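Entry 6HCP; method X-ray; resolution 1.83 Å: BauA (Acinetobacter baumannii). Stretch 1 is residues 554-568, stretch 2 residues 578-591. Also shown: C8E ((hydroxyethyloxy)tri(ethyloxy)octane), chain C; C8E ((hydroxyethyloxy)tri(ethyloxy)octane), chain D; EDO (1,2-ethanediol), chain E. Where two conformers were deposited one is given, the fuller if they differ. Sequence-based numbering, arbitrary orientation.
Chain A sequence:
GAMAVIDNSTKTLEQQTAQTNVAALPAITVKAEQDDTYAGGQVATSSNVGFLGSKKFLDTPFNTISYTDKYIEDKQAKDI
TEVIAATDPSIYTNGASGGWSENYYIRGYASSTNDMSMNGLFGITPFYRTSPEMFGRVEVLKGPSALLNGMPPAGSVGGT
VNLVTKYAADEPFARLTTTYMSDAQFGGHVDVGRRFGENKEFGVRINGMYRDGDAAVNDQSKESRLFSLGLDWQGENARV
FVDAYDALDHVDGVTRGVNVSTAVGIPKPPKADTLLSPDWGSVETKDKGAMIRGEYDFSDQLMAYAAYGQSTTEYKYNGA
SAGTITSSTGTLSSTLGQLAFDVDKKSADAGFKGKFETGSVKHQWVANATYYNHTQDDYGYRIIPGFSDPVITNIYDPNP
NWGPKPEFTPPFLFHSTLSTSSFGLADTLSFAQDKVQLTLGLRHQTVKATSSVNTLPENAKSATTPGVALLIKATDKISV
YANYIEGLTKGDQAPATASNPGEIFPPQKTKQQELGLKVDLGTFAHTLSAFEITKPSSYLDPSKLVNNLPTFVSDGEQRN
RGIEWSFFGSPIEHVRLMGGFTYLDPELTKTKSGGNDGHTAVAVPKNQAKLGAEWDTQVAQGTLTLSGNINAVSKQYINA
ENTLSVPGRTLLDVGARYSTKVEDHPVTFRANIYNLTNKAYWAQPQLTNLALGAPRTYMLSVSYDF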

ATOM      1  N   SER A 554     -35.593  -5.765 -38.991  1.00 28.80           N
ATOM      2  CA  SER A 554     -35.562  -5.850 -37.520  1.00 27.50           C
ATOM      3  C   SER A 554     -35.237  -7.289 -37.116  1.00 30.97           C
ATOM      4  O   SER A 554     -35.648  -7.723 -36.062  1.00 50.34           O
ATOM      5  CB  SER A 554     -36.871  -5.376 -36.941  1.00 31.83           C
ATOM      6  OG  SER A 554     -37.940  -6.162 -37.457  1.00 31.47           O
ATOM      7  N   ASP A 555     -34.353  -7.916 -37.898  1.00 32.87           N
ATOM      8  CA  ASP A 555     -34.005  -9.336 -37.886  1.00 45.18           C
ATOM      9  C   ASP A 555     -32.847  -9.644 -36.921  1.00 32.72           C
ATOM     10  O   ASP A 555     -32.497 -10.802 -36.752  1.00 35.08           O
ATOM     11  CB  ASP A 555     -33.506  -9.793 -39.267  1.00 39.68           C
ATOM     12  CG  ASP A 555     -34.592  -9.926 -40.311  1.00 52.37           C
ATOM     13  OD1 ASP A 555     -35.766  -9.814 -39.928  1.00 50.26           O
ATOM     14  OD2 ASP A 555     -34.243 -10.015 -41.511  1.00 59.30           O
ATOM     15  N   GLY A 556     -32.127  -8.629 -36.453  1.00 29.14           N
ATOM     16  CA  GLY A 556     -30.961  -8.907 -35.612  1.00 29.44           C
ATOM     17  C   GLY A 556     -31.410  -9.436 -34.259  1.00 27.78           C
ATOM     18  O   GLY A 556     -32.518  -9.147 -33.809  1.00 26.16           O
ATOM     19  N   GLU A 557     -30.525 -10.162 -33.576  1.00 26.85           N
ATOM     20  CA  GLU A 557     -30.860 -10.667 -32.274  1.00 25.18           C
ATOM     21  C   GLU A 557     -29.603 -10.879 -31.432  1.00 25.06           C
ATOM     22  O   GLU A 557     -28.616 -11.458 -31.900  1.00 25.10           O
ATOM     23  CB  GLU A 557     -31.623 -11.977 -32.405  1.00 28.03           C
ATOM     24  CG  GLU A 557     -32.114 -12.511 -31.068  1.00 30.96           C
ATOM     25  CD  GLU A 557     -32.888 -13.811 -31.204  1.00 36.70           C
ATOM     26  OE1 GLU A 557     -32.248 -14.904 -31.247  1.00 36.06           O
ATOM     27  OE2 GLU A 557     -34.124 -13.719 -31.214  1.00 35.28           O
ATOM     28  N   GLN A 558     -29.755 -10.572 -30.139  1.00 23.83           N
ATOM     29  CA  GLN A 558     -28.855 -11.017 -29.098  1.00 24.50           C
ATOM     30  C   GLN A 558     -29.683 -11.865 -28.122  1.00 23.65           C
ATOM     31  O   GLN A 558     -30.828 -11.523 -27.808  1.00 27.24           O
ATOM     32  CB  GLN A 558     -28.235  -9.814 -28.394  1.00 23.01           C
ATOM     33  CG  GLN A 558     -27.300 -10.203 -27.241  1.00 25.40           C
ATOM     34  CD  GLN A 558     -26.508  -9.044 -26.676  1.00 25.28           C
ATOM     35  OE1 GLN A 558     -26.254  -8.055 -27.354  1.00 25.47           O
ATOM     36  NE2 GLN A 558     -26.164  -9.127 -25.399  1.00 23.18           N
ATOM     37  N   ARG A 559     -29.103 -12.969 -27.676  1.00 22.04           N
ATOM     38  CA  ARG A 559     -29.737 -13.867 -26.738  1.00 24.92           C
ATOM     39  C   ARG A 559     -28.820 -14.065 -25.534  1.00 23.49           C
ATOM     40  O   ARG A 559     -27.729 -14.599 -25.672  1.00 26.77           O
ATOM     41  CB  ARG A 559     -29.986 -15.239 -27.374  1.00 27.42           C
ATOM     42  CG  ARG A 559     -30.754 -16.196 -26.473  1.00 27.01           C
ATOM     43  CD  ARG A 559     -30.942 -17.566 -27.125  1.00 30.07           C
ATOM     44  NE  ARG A 559     -29.678 -18.246 -27.365  1.00 31.02           N
ATOM     45  CZ  ARG A 559     -29.442 -19.063 -28.396  1.00 43.47           C
ATOM     46  NH1 ARG A 559     -28.239 -19.571 -28.587  1.00 40.49           N
ATOM     47  NH2 ARG A 559     -30.419 -19.389 -29.220  1.00 40.55           N
ATOM     48  N   ASN A 560     -29.297 -13.625 -24.370  1.00 23.03           N
ATOM     49  CA  ASN A 560     -28.583 -13.780 -23.111  1.00 24.68           C
ATOM     50  C   ASN A 560     -29.254 -14.882 -22.285  1.00 24.27           C
ATOM     51  O   ASN A 560     -30.412 -14.757 -21.888  1.00 25.81           O
ATOM     52  CB  ASN A 560     -28.558 -12.476 -22.306  1.00 24.29           C
ATOM     53  CG  ASN A 560     -27.642 -11.413 -22.855  1.00 25.89           C
ATOM     54  OD1 ASN A 560     -27.232 -11.473 -24.017  1.00 25.07           O
ATOM     55  ND2 ASN A 560     -27.422 -10.366 -22.059  1.00 23.41           N
ATOM     56  N   ARG A 561     -28.500 -15.950 -22.046  1.00 23.07           N
ATOM     57  CA  ARG A 561     -28.900 -17.000 -21.165  1.00 26.91           C
ATOM     58  C   ARG A 561     -28.028 -16.914 -19.918  1.00 27.57           C
ATOM     59  O   ARG A 561     -26.813 -16.763 -20.018  1.00 30.28           O
ATOM     60  CB  ARG A 561     -28.716 -18.375 -21.816  1.00 29.32           C
ATOM     61  CG  ARG A 561     -29.684 -18.675 -22.947  1.00 31.60           C
ATOM     62  CD  ARG A 561     -29.280 -19.927 -23.731  1.00 34.10           C
ATOM     63  NE  ARG A 561     -30.357 -20.317 -24.632  1.00 42.28           N
ATOM     64  CZ  ARG A 561     -30.248 -21.170 -25.656  1.00 49.16           C
ATOM     65  NH1 ARG A 561     -29.102 -21.773 -25.914  1.00 42.31           N
ATOM     66  NH2 ARG A 561     -31.308 -21.439 -26.395  1.00 44.27           N
ATOM     67  N   GLY A 562     -28.645 -17.081 -18.752  1.00 27.49           N
ATOM     68  CA  GLY A 562     -27.897 -16.925 -17.538  1.00 28.50           C
ATOM     69  C   GLY A 562     -28.424 -17.780 -16.405  1.00 28.65           C
ATOM     70  O   GLY A 562     -29.601 -18.157 -16.369  1.00 26.29           O
ATOM     71  N   ILE A 563     -27.538 -18.014 -15.439  0.50 25.64           N
ATOM     72  CA  ILE A 563     -27.856 -18.628 -14.174  0.50 28.01           C
ATOM     73  C   ILE A 563     -27.231 -17.768 -13.069  0.50 26.36           C
ATOM     74  O   ILE A 563     -26.079 -17.348 -13.182  0.50 27.01           O
ATOM     75  CB  ILE A 563     -27.320 -20.069 -14.129  0.50 30.15           C
ATOM     76  CG1 ILE A 563     -27.973 -20.968 -15.181  0.50 32.59           C
ATOM     77  CG2 ILE A 563     -27.464 -20.648 -12.731  0.50 32.79           C
ATOM     78  CD1 ILE A 563     -27.203 -22.242 -15.429  0.50 37.58           C
ATOM     79  N   GLU A 564     -28.011 -17.509 -12.018  0.50 25.66           N
ATOM     80  CA  GLU A 564     -27.655 -16.597 -10.919  0.50 27.75           C
ATOM     81  C   GLU A 564     -27.877 -17.321  -9.580  0.50 28.90           C
ATOM     82  O   GLU A 564     -28.971 -17.814  -9.343  0.50 27.37           O
ATOM     83  CB  GLU A 564     -28.548 -15.351 -10.951  0.50 27.11           C
ATOM     84  CG  GLU A 564     -28.728 -14.696 -12.319  0.50 35.75           C
ATOM     85  CD  GLU A 564     -29.975 -13.826 -12.444  0.50 31.95           C
ATOM     86  OE1 GLU A 564     -29.851 -12.622 -12.736  0.50 23.67           O
ATOM     87  OE2 GLU A 564     -31.075 -14.352 -12.232  0.50 38.03           O
ATOM     88  N   TRP A 565     -26.856 -17.354  -8.708  1.00 29.58           N
ATOM     89  CA  TRP A 565     -27.030 -17.722  -7.319  1.00 28.57           C
ATOM     90  C   TRP A 565     -26.581 -16.550  -6.458  1.00 32.27           C
ATOM     91  O   TRP A 565     -25.446 -16.115  -6.585  1.00 31.07           O
ATOM     92  CB  TRP A 565     -26.246 -18.994  -6.963  1.00 32.44           C
ATOM     93  CG  TRP A 565     -26.242 -19.286  -5.496  1.00 32.18           C
ATOM     94  CD1 TRP A 565     -27.281 -19.142  -4.620  1.00 32.04           C
ATOM     95  CD2 TRP A 565     -25.133 -19.762  -4.714  1.00 36.05           C
ATOM     96  NE1 TRP A 565     -26.881 -19.452  -3.347  1.00 32.74           N
ATOM     97  CE2 TRP A 565     -25.577 -19.862  -3.379  1.00 38.38           C
ATOM     98  CE3 TRP A 565     -23.815 -20.129  -5.009  1.00 45.65           C
ATOM     99  CZ2 TRP A 565     -24.743 -20.294  -2.344  1.00 40.73           C
ATOM    100  CZ3 TRP A 565     -22.982 -20.518  -3.982  1.00 47.57           C
ATOM    101  CH2 TRP A 565     -23.446 -20.611  -2.669  1.00 43.46           C
ATOM    102  N   SER A 566     -27.502 -15.965  -5.687  1.00 27.73           N
ATOM    103  CA  SER A 566     -27.127 -14.863  -4.819  1.00 25.91           C
ATOM    104  C   SER A 566     -27.753 -15.037  -3.432  1.00 27.80           C
ATOM    105  O   SER A 566     -28.623 -15.885  -3.227  1.00 29.16           O
ATOM    106  CB  SER A 566     -27.471 -13.532  -5.426  1.00 29.18           C
ATOM    107  OG  SER A 566     -28.849 -13.457  -5.669  1.00 29.49           O
ATOM    108  N   PHE A 567     -27.258 -14.252  -2.476  1.00 27.59           N
ATOM    109  CA  PHE A 567     -27.659 -14.409  -1.078  1.00 26.74           C
ATOM    110  C   PHE A 567     -27.412 -13.099  -0.351  1.00 27.63           C
ATOM    111  O   PHE A 567     -26.608 -12.259  -0.790  1.00 27.13           O
ATOM    112  CB  PHE A 567     -26.909 -15.578  -0.430  1.00 28.94           C
ATOM    113  CG  PHE A 567     -25.448 -15.657  -0.790  1.00 27.66           C
ATOM    114  CD1 PHE A 567     -24.531 -14.814  -0.191  1.00 29.40           C
ATOM    115  CD2 PHE A 567     -25.014 -16.477  -1.819  1.00 31.54           C
ATOM    116  CE1 PHE A 567     -23.206 -14.820  -0.590  1.00 31.92           C
ATOM    117  CE2 PHE A 567     -23.682 -16.489  -2.202  1.00 35.16           C
ATOM    118  CZ  PHE A 567     -22.790 -15.639  -1.604  1.00 30.03           C
ATOM    119  N   PHE A 568     -28.116 -12.921   0.773  1.00 29.22           N
ATOM    120  CA  PHE A 568     -27.901 -11.761   1.612  1.00 27.54           C
ATOM    121  C   PHE A 568     -28.339 -12.092   3.040  1.00 30.22           C
ATOM    122  O   PHE A 568     -29.120 -13.026   3.263  1.00 30.58           O
ATOM    123  CB  PHE A 568     -28.674 -10.551   1.086  1.00 28.26           C
ATOM    124  CG  PHE A 568     -30.156 -10.772   0.916  1.00 30.04           C
ATOM    125  CD1 PHE A 568     -31.014 -10.698   2.005  1.00 30.70           C
ATOM    126  CD2 PHE A 568     -30.698 -11.033  -0.332  1.00 34.88           C
ATOM    127  CE1 PHE A 568     -32.381 -10.850   1.850  1.00 33.47           C
ATOM    128  CE2 PHE A 568     -32.072 -11.185  -0.491  1.00 35.19           C
ATOM    129  CZ  PHE A 568     -32.907 -11.128   0.608  1.00 34.65           C
ATOM    130  N   MET A 578     -23.180 -10.835   1.715  0.50 29.62           N
ATOM    131  CA  MET A 578     -23.971 -10.525   0.501  0.50 32.52           C
ATOM    132  C   MET A 578     -23.107 -10.830  -0.731  0.50 29.72           C
ATOM    133  O   MET A 578     -21.930 -10.457  -0.778  0.50 30.45           O
ATOM    134  CB  MET A 578     -24.366  -9.044   0.441  0.50 35.93           C
ATOM    135  CG  MET A 578     -25.382  -8.605   1.478  0.50 41.17           C
ATOM    136  SD  MET A 578     -25.447  -6.788   1.655  0.50 42.55           S
ATOM    137  CE  MET A 578     -25.892  -6.298  -0.009  0.50 43.79           C
ATOM    138  N   GLY A 579     -23.683 -11.509  -1.722  1.00 29.22           N
ATOM    139  CA  GLY A 579     -22.984 -11.747  -2.957  1.00 28.83           C
ATOM    140  C   GLY A 579     -23.594 -12.881  -3.736  1.00 24.36           C
ATOM    141  O   GLY A 579     -24.772 -13.204  -3.578  1.00 28.05           O
ATOM    142  N   GLY A 580     -22.791 -13.453  -4.620  1.00 26.61           N
ATOM    143  CA  GLY A 580     -23.247 -14.519  -5.467  1.00 28.21           C
ATOM    144  C   GLY A 580     -22.316 -14.780  -6.633  1.00 27.93           C
ATOM    145  O   GLY A 580     -21.217 -14.182  -6.763  1.00 26.52           O
ATOM    146  N   PHE A 581     -22.783 -15.685  -7.483  1.00 24.61           N
ATOM    147  CA  PHE A 581     -22.081 -16.180  -8.660  1.00 29.08           C
ATOM    148  C   PHE A 581     -23.066 -16.169  -9.829  1.00 28.65           C
ATOM    149  O   PHE A 581     -24.239 -16.515  -9.667  1.00 26.68           O
ATOM    150  CB  PHE A 581     -21.566 -17.608  -8.445  1.00 34.02           C
ATOM    151  CG  PHE A 581     -20.729 -17.777  -7.201  1.00 40.45           C
ATOM    152  CD1 PHE A 581     -21.326 -17.933  -5.958  1.00 43.24           C
ATOM    153  CD2 PHE A 581     -19.345 -17.707  -7.261  1.00 50.19           C
ATOM    154  CE1 PHE A 581     -20.557 -17.976  -4.802  1.00 53.33           C
ATOM    155  CE2 PHE A 581     -18.576 -17.835  -6.111  1.00 46.70           C
ATOM    156  CZ  PHE A 581     -19.184 -17.905  -4.879  1.00 46.32           C
ATOM    157  N   THR A 582     -22.580 -15.763 -11.005  1.00 30.06           N
ATOM    158  CA  THR A 582     -23.375 -15.865 -12.216  1.00 28.17           C
ATOM    159  C   THR A 582     -22.549 -16.439 -13.365  1.00 32.17           C
ATOM    160  O   THR A 582     -21.345 -16.239 -13.437  1.00 31.12           O
ATOM    161  CB  THR A 582     -23.908 -14.508 -12.668  1.00 33.33           C
ATOM    162  OG1 THR A 582     -22.757 -13.654 -12.727  1.00 36.64           O
ATOM    163  CG2 THR A 582     -25.005 -13.977 -11.774  1.00 29.12           C
ATOM    164  N   TYR A 583     -23.232 -17.212 -14.212  1.00 27.82           N
ATOM    165  CA  TYR A 583     -22.766 -17.568 -15.533  1.00 31.57           C
ATOM    166  C   TYR A 583     -23.722 -16.948 -16.560  1.00 28.80           C
ATOM    167  O   TYR A 583     -24.941 -17.077 -16.436  1.00 27.51           O
ATOM    168  CB  TYR A 583     -22.735 -19.086 -15.739  1.00 35.15           C
ATOM    169  CG  TYR A 583     -22.425 -19.492 -17.161  1.00 41.63           C
ATOM    170  CD1 TYR A 583     -21.152 -19.314 -17.698  1.00 50.82           C
ATOM    171  CD2 TYR A 583     -23.436 -19.911 -18.022  1.00 53.22           C
ATOM    172  CE1 TYR A 583     -20.900 -19.528 -19.046  1.00 52.63           C
ATOM    173  CE2 TYR A 583     -23.190 -20.171 -19.363  1.00 52.81           C
ATOM    174  CZ  TYR A 583     -21.919 -19.977 -19.877  1.00 57.95           C
ATOM    175  OH  TYR A 583     -21.680 -20.268 -21.192  1.00 67.13           O
ATOM    176  N   LEU A 584     -23.151 -16.218 -17.513  1.00 25.77           N
ATOM    177  CA  LEU A 584     -23.898 -15.558 -18.571  1.00 27.47           C
ATOM    178  C   LEU A 584     -23.347 -16.008 -19.922  1.00 31.23           C
ATOM    179  O   LEU A 584     -22.124 -16.017 -20.127  1.00 28.26           O
ATOM    180  CB  LEU A 584     -23.733 -14.049 -18.383  1.00 27.81           C
ATOM    181  CG  LEU A 584     -24.309 -13.168 -19.482  1.00 30.39           C
ATOM    182  CD1 LEU A 584     -25.825 -13.164 -19.399  1.00 34.01           C
ATOM    183  CD2 LEU A 584     -23.765 -11.759 -19.363  1.00 32.76           C
ATOM    184  N   ASP A 585     -24.267 -16.315 -20.841  1.00 26.06           N
ATOM    185  CA  ASP A 585     -23.937 -16.624 -22.212  1.00 27.44           C
ATOM    186  C   ASP A 585     -24.632 -15.601 -23.105  1.00 26.47           C
ATOM    187  O   ASP A 585     -25.802 -15.772 -23.454  1.00 25.77           O
ATOM    188  CB  ASP A 585     -24.359 -18.056 -22.554  1.00 35.05           C
ATOM    189  CG  ASP A 585     -24.110 -18.424 -23.999  1.00 43.20           C
ATOM    190  OD1 ASP A 585     -23.101 -17.931 -24.525  1.00 44.75           O
ATOM    191  OD2 ASP A 585     -25.035 -19.011 -24.620  1.00 56.27           O
ATOM    192  N   PRO A 586     -23.965 -14.463 -23.413  1.00 25.84           N
ATOM    193  CA  PRO A 586     -24.563 -13.389 -24.196  1.00 25.77           C
ATOM    194  C   PRO A 586     -24.160 -13.545 -25.665  1.00 27.52           C
ATOM    195  O   PRO A 586     -22.993 -13.318 -26.010  1.00 25.94           O
ATOM    196  CB  PRO A 586     -23.950 -12.136 -23.553  1.00 25.12           C
ATOM    197  CG  PRO A 586     -22.580 -12.587 -23.086  1.00 26.76           C
ATOM    198  CD  PRO A 586     -22.613 -14.097 -22.949  1.00 25.78           C
ATOM    199  N   GLU A 587     -25.054 -14.145 -26.458  1.00 26.89           N
ATOM    200  CA  GLU A 587     -24.698 -14.585 -27.809  1.00 24.53           C
ATOM    201  C   GLU A 587     -25.360 -13.681 -28.852  1.00 23.41           C
ATOM    202  O   GLU A 587     -26.550 -13.396 -28.785  1.00 24.40           O
ATOM    203  CB  GLU A 587     -25.094 -16.047 -28.035  1.00 27.67           C
ATOM    204  CG  GLU A 587     -24.772 -16.506 -29.459  1.00 30.91           C
ATOM    205  CD  GLU A 587     -25.002 -17.987 -29.747  1.00 39.48           C
ATOM    206  OE1 GLU A 587     -25.023 -18.745 -28.811  1.00 42.51           O
ATOM    207  OE2 GLU A 587     -25.164 -18.356 -30.912  1.00 38.27           O
ATOM    208  N   LEU A 588     -24.581 -13.294 -29.863  1.00 24.15           N
ATOM    209  CA  LEU A 588     -25.092 -12.574 -31.014  1.00 23.43           C
ATOM    210  C   LEU A 588     -25.622 -13.621 -32.007  1.00 28.46           C
ATOM    211  O   LEU A 588     -24.839 -14.262 -32.676  1.00 28.84           O
ATOM    212  CB  LEU A 588     -23.986 -11.735 -31.645  1.00 25.80           C
ATOM    213  CG  LEU A 588     -23.286 -10.750 -30.704  1.00 26.16           C
ATOM    214  CD1 LEU A 588     -22.244  -9.955 -31.474  1.00 28.18           C
ATOM    215  CD2 LEU A 588     -24.311  -9.810 -30.081  1.00 26.81           C
ATOM    216  N   THR A 589     -26.919 -13.922 -31.916  1.00 29.33           N
ATOM    217  CA  THR A 589     -27.481 -15.066 -32.654  1.00 30.49           C
ATOM    218  C   THR A 589     -27.759 -14.689 -34.111  1.00 31.05           C
ATOM    219  O   THR A 589     -27.596 -15.530 -34.997  1.00 32.25           O
ATOM    220  CB  THR A 589     -28.746 -15.611 -31.986  1.00 31.35           C
ATOM    221  OG1 THR A 589     -29.638 -14.512 -31.815  1.00 31.04           O
ATOM    222  CG2 THR A 589     -28.432 -16.297 -30.679  1.00 30.07           C
ATOM    223  N   LYS A 590     -28.127 -13.429 -34.367  1.00 26.70           N
ATOM    224  CA  LYS A 590     -28.388 -12.982 -35.737  1.00 30.97           C
ATOM    225  C   LYS A 590     -27.809 -11.583 -35.929  1.00 32.08           C
ATOM    226  O   LYS A 590     -28.177 -10.653 -35.224  1.00 29.11           O
ATOM    227  CB  LYS A 590     -29.890 -13.014 -36.033  1.00 33.70           C
ATOM    228  CG  LYS A 590     -30.551 -14.364 -35.786  1.00 45.94           C
ATOM    229  CD  LYS A 590     -32.064 -14.321 -35.723  1.00 67.26           C
ATOM    230  CE  LYS A 590     -32.665 -15.535 -35.047  1.00 71.67           C
ATOM    231  NZ  LYS A 590     -34.123 -15.367 -34.845  1.00 80.81           N
ATOM    232  N   THR A 591     -26.915 -11.461 -36.912  1.00 28.73           N
ATOM    233  CA  THR A 591     -26.158 -10.252 -37.177  1.00 29.15           C
ATOM    234  C   THR A 591     -26.172  -9.970 -38.683  1.00 30.27           C
ATOM    235  O   THR A 591     -26.409 -10.851 -39.478  1.00 32.03           O
ATOM    236  CB  THR A 591     -24.715 -10.386 -36.655  1.00 31.50           C
ATOM    237  OG1 THR A 591     -24.023 -11.345 -37.462  1.00 32.00           O
ATOM    238  CG2 THR A 591     -24.660 -10.801 -35.199  1.00 32.42           C
TER
HETATM  239  C1  C8E C 830     -26.433 -21.366 -19.093  1.00 63.96           C
HETATM  240  C2  C8E C 830     -27.781 -20.692 -18.931  1.00 62.74           C
HETATM  241  C3  C8E C 830     -28.935 -21.681 -18.775  1.00 63.03           C
HETATM  242  C4  C8E C 830     -30.290 -21.058 -19.096  1.00 52.66           C
HETATM  243  C5  C8E C 830     -31.023 -21.890 -20.141  1.00 63.19           C
HETATM  244  C6  C8E C 830     -32.395 -21.306 -20.446  1.00 68.72           C
HETATM  245  C7  C8E C 830     -33.141 -20.904 -19.173  1.00 64.97           C
HETATM  246  C8  C8E C 830     -34.620 -20.668 -19.461  1.00 63.00           C
HETATM  247  O9  C8E C 830     -35.328 -20.607 -18.229  1.00 55.86           O
HETATM  248  C10 C8E C 830     -36.705 -20.255 -18.418  1.00 61.03           C
HETATM  249  C11 C8E C 830     -37.622 -21.486 -18.337  1.00 87.77           C
HETATM  250  O12 C8E C 830     -39.010 -21.107 -18.410  1.00 92.53           O
HETATM  251  C13 C8E C 830     -39.915 -22.065 -17.849  1.00 72.16           C
HETATM  252  C14 C8E C 830     -41.234 -21.378 -17.521  1.00 73.75           C
HETATM  253  O15 C8E C 830     -41.302 -20.070 -18.110  1.00 70.54           O
HETATM  254  C16 C8E C 830     -42.354 -19.953 -19.078  1.00 75.86           C
HETATM  255  C17 C8E C 830     -43.291 -18.792 -18.762  1.00 63.16           C
HETATM  256  O18 C8E C 830     -44.026 -19.016 -17.548  1.00 63.87           O
HETATM  257  C19 C8E C 830     -45.327 -19.563 -17.778  1.00 73.15           C
HETATM  258  C20 C8E C 830     -46.152 -19.458 -16.507  1.00 64.51           C
HETATM  259  O21 C8E C 830     -45.528 -18.439 -15.726  1.00 60.24           O
HETATM  260  C1  C8E D 827     -24.894 -20.810 -10.193  1.00 60.20           C
HETATM  261  C2  C8E D 827     -23.411 -21.075 -10.257  1.00 63.07           C
HETATM  262  C3  C8E D 827     -22.695 -20.094 -11.180  1.00 54.75           C
HETATM  263  C4  C8E D 827     -21.190 -20.364 -11.154  1.00 63.17           C
HETATM  264  C5  C8E D 827     -20.391 -19.313 -11.918  1.00 64.66           C
HETATM  265  C6  C8E D 827     -18.940 -19.259 -11.446  1.00 58.87           C
HETATM  266  C7  C8E D 827     -18.237 -18.018 -11.983  1.00 61.68           C
HETATM  267  C8  C8E D 827     -16.967 -17.650 -11.198  1.00 50.90           C
HETATM  268  O9  C8E D 827     -15.986 -17.055 -12.039  1.00 48.35           O
HETATM  269  C10 C8E D 827     -15.280 -15.911 -11.537  1.00 41.83           C
HETATM  270  C11 C8E D 827     -14.298 -15.362 -12.558  1.00 47.66           C
HETATM  271  O12 C8E D 827     -12.957 -15.826 -12.389  1.00 53.96           O
HETATM  272  C13 C8E D 827     -12.460 -16.529 -13.568  1.00 79.35           C
HETATM  273  C14 C8E D 827     -11.321 -15.788 -14.305  1.00 87.85           C
HETATM  274  O15 C8E D 827     -11.281 -15.930 -15.760  1.00 78.65           O
HETATM  275  C16 C8E D 827     -10.434 -14.932 -16.423  1.00 42.91           C
HETATM  276  C17 C8E D 827     -10.414 -14.948 -17.985  1.00 43.03           C
HETATM  277  O18 C8E D 827      -9.325 -14.061 -18.404  1.00 38.71           O
HETATM  278  C1  EDO E 802     -27.318  -7.659 -31.884  1.00 41.73           C
HETATM  279  O1  EDO E 802     -28.740  -7.685 -31.993  1.00 38.51           O
HETATM  280  C2  EDO E 802     -26.814  -8.717 -32.853  1.00 38.55           C
HETATM  281  O2  EDO E 802     -26.993  -8.217 -34.180  1.00 49.86           O
HETATM  282  O   HOH W   1     -27.565 -17.442 -25.495  1.00 28.42           O
HETATM  283  O   HOH W   2     -26.921 -20.728 -30.787  1.00 56.60           O

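The most unusual feature of this contact is a break in an otherwise regular ladder: between Glu-557 and Gln-558 the register slips by one residue, a beta bulge that places Thr-589 as the extra residue on the second strand. The carbonyl of Glu-557 takes hydrogen bonds from two successive backbone amides, from Lys-590 N (3.2 Å to Glu-557 O) and, weak and bent, from Thr-589 N (3.0 Å to Glu-557 O). With its CA-to-CB bond directed toward the first strand, Thr-589 also donates from OG1 to Glu-557 OE1 at 2.7 Å, so a side-chain bond reinforces the irregular backbone.

The strands run antiparallel, their axes at 175°; beyond the bulge, Arg-559, Arg-561, Ile-563, Trp-565 and Phe-567 each exchange a pair of backbone hydrogen bonds with Glu-587, Asp-585, Tyr-583, Phe-581 and Gly-579 respectively. The straightest include Glu-587 N to Arg-559 O, 2.8 Å, and Trp-565 N to Phe-581 O, 2.9 Å. The alternate pairs lie closer at CA and contribute CA-H...O contacts, such as Gly-562 CA to Tyr-583 O at 3.2 Å.

Alternation sorts the side chains by face. On the face carrying Arg-559, charge comes first: Arg-559 NH1 meets Glu-587 OE1 at 3.3 Å in a salt bridge whose hydrogen bond is weak, while Thr-589 CG2 lies over one face of the guanidinium. Water 2 spans the same pair, accepting from Arg-559 NH1 (2.8 Å) and donating to Glu-587 OE2 (3.0 Å). A longer salt bridge joins Glu-557 OE2 and Lys-590 NZ, 4.0 Å apart.

Farther along this face the chemistry turns apolar. The six-membered ring of Trp-565 and the ring of Phe-581 are nearly parallel but slid apart, touching at Trp-565 CE3 and Phe-581 CD1, 3.5 Å. Detergent tails extend the greasy surface: one C8E brings C1 to 3.5 Å from Tyr-583 CE2, and the other brings C1 to 3.6 Å from Ile-563 CG2.

Glycine sets the rules at the aromatic end. At Gly-580 an ideal CB would fall 2.2 Å from Trp-565 O, a clash, and the missing side chain lets Ser-566 CA approach Gly-580 CA to 3.9 Å. Gly-579 has backbone angles that themselves call for glycine, and the Phe-567 ring covers it, with Gly-579 C over one ring face. On the other face of the sheet, Gln-558 NE2 donates to Asn-560 OD1 (2.9 Å), and that same OD1 packs 3.4 Å from Pro-586 CB.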